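Putative glutathione S-transferase (Corynebacterium glutamicum, PDB 3M1G) probably acts as a glutathione transferase of the ECM4-like, omega-related kind, with a thioredoxin-like N-terminal domain. Local coordinates at residues 300-303 with 304-308. Sequence-based numbering, arbitrary orientation.
Sequences QHYY and ITHAE
Y302 and H306, one turn apart at the C-terminal end of helix 295-305, meet through the tyrosine's CD2 and the imidazole's CE1, 3.4 Å apart. The ring planes stand at 88° with centroids 5.4 Å apart, an oblique contact in which the two side chains run side by side in the same direction. In both residues CG is anti to the carbonyl carbon (chi1 -80° in Y302), which gives them this common heading. H306 is the first residue to leave helical backbone angles and centres an inverse gamma turn, yet its N still bonds to Y302 O at 3.2 Å. H301 adopts a different rotamer, CG anti to the backbone N (chi1 169°), bringing its imidazole toward T305 and H306. CE1 of H301 packs 3.8 Å from CG2 of T305, while H301 NE2 lies 4.1 Å from H306 NE2. That separation is too long for a direct bond; both nitrogens hydrogen-bond to D99 OD2, presumably as donors to the carboxylate. The other H306 nitrogen, ND1, bonds to H262. Beyond this cluster, Y302 OH hydrogen-bonds to the hydroxyls of Y201, predicted as proton donor/acceptor, and Y259; Y302 and Y259 are predicted to lower the pKa of the active-site cysteine. With both H306 nitrogens engaged, rotation of its ring is restricted, and D99 joins the two histidines through one oxygen, fixing their relative placement beside the predicted tyrosine site.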
loop_
_atom_site.group_PDB
_atom_site.type_symbol
_atom_site.label_atom_id
_atom_site.label_comp_id
_atom_site.label_asym_id
_atom_site.label_seq_id
_atom_site.Cartn_x
_atom_site.Cartn_y
_atom_site.Cartn_z
ATOM N N GLN A 300 5.411 7.780 12.570
ATOM C CA GLN A 300 6.532 8.700 12.662
ATOM C C GLN A 300 7.859 7.966 12.883
ATOM O O GLN A 300 8.886 8.305 12.264
ATOM C CB GLN A 300 6.294 9.721 13.765
ATOM C CG GLN A 300 5.245 10.736 13.338
ATOM C CD GLN A 300 5.027 11.791 14.396
ATOM O OE1 GLN A 300 5.524 11.663 15.481
ATOM N NE2 GLN A 300 4.288 12.826 14.072
ATOM N N HIS A 301 7.855 6.951 13.732
ATOM C CA HIS A 301 9.105 6.276 14.039
ATOM C C HIS A 301 9.684 5.622 12.779
ATOM O O HIS A 301 10.836 5.817 12.423
ATOM C CB HIS A 301 8.944 5.213 15.110
ATOM C CG HIS A 301 10.156 4.343 15.239
ATOM N ND1 HIS A 301 11.312 4.778 15.851
ATOM C CD2 HIS A 301 10.427 3.108 14.753
ATOM C CE1 HIS A 301 12.242 3.844 15.741
ATOM N NE2 HIS A 301 11.732 2.822 15.079
ATOM N N TYR A 302 8.869 4.867 12.083
ATOM C CA TYR A 302 9.391 4.080 10.974
ATOM C C TYR A 302 9.785 4.990 9.816
ATOM O O TYR A 302 10.892 4.883 9.282
ATOM C CB TYR A 302 8.344 3.056 10.526
ATOM C CG TYR A 302 8.289 1.845 11.397
ATOM C CD1 TYR A 302 7.482 1.821 12.530
ATOM C CD2 TYR A 302 9.056 0.724 11.109
ATOM C CE1 TYR A 302 7.416 0.712 13.338
ATOM C CE2 TYR A 302 9.014 -0.404 11.913
ATOM C CZ TYR A 302 8.200 -0.396 13.055
ATOM O OH TYR A 302 8.110 -1.516 13.866
ATOM N N TYR A 303 8.873 5.881 9.440
ATOM C CA TYR A 303 9.023 6.679 8.213
ATOM C C TYR A 303 10.053 7.791 8.380
ATOM O O TYR A 303 10.676 8.198 7.385
ATOM C CB TYR A 303 7.679 7.270 7.741
ATOM C CG TYR A 303 6.792 6.296 7.003
ATOM C CD1 TYR A 303 7.018 6.000 5.653
ATOM C CD2 TYR A 303 5.734 5.642 7.640
ATOM C CE1 TYR A 303 6.180 5.098 4.945
ATOM C CE2 TYR A 303 4.893 4.749 6.929
ATOM C CZ TYR A 303 5.149 4.486 5.592
ATOM O OH TYR A 303 4.360 3.619 4.893
ATOM N N ILE A 304 10.232 8.306 9.603
ATOM C CA ILE A 304 11.212 9.387 9.837
ATOM C C ILE A 304 12.594 8.830 10.184
ATOM O O ILE A 304 13.585 9.245 9.644
ATOM C CB ILE A 304 10.755 10.353 10.940
ATOM C CG1 ILE A 304 9.494 11.092 10.473
ATOM C CG2 ILE A 304 11.870 11.377 11.290
ATOM C CD1 ILE A 304 8.856 11.973 11.578
ATOM N N THR A 305 12.626 7.832 11.037
ATOM C CA THR A 305 13.868 7.238 11.536
ATOM C C THR A 305 14.644 6.388 10.545
ATOM O O THR A 305 15.859 6.354 10.612
ATOM C CB THR A 305 13.489 6.377 12.778
ATOM O OG1 THR A 305 13.174 7.295 13.821
ATOM C CG2 THR A 305 14.548 5.385 13.191
ATOM N N HIS A 306 13.958 5.685 9.643
ATOM C CA HIS A 306 14.637 4.771 8.733
ATOM C C HIS A 306 14.995 5.507 7.445
ATOM O O HIS A 306 14.428 5.238 6.350
ATOM C CB HIS A 306 13.786 3.538 8.431
ATOM C CG HIS A 306 13.497 2.687 9.625
ATOM N ND1 HIS A 306 12.429 1.816 9.675
ATOM C CD2 HIS A 306 14.119 2.590 10.826
ATOM C CE1 HIS A 306 12.415 1.209 10.850
ATOM N NE2 HIS A 306 13.431 1.658 11.564
ATOM N N ALA A 307 15.942 6.434 7.588
ATOM C CA ALA A 307 16.383 7.299 6.518
ATOM C C ALA A 307 17.122 6.545 5.403
ATOM O O ALA A 307 17.137 6.999 4.260
ATOM C CB ALA A 307 17.264 8.439 7.091
ATOM N N GLU A 308 17.704 5.392 5.713
ATOM C CA GLU A 308 18.304 4.551 4.679
ATOM C C GLU A 308 17.265 3.921 3.721
ATOM O O GLU A 308 17.615 3.587 2.600
ATOM C CB GLU A 308 19.200 3.451 5.287
ATOM C CG GLU A 308 19.871 2.491 4.231
ATOM C CD GLU A 308 20.723 3.211 3.150
ATOM O OE1 GLU A 308 21.844 3.639 3.559
ATOM O OE2 GLU A 308 20.301 3.322 1.921
#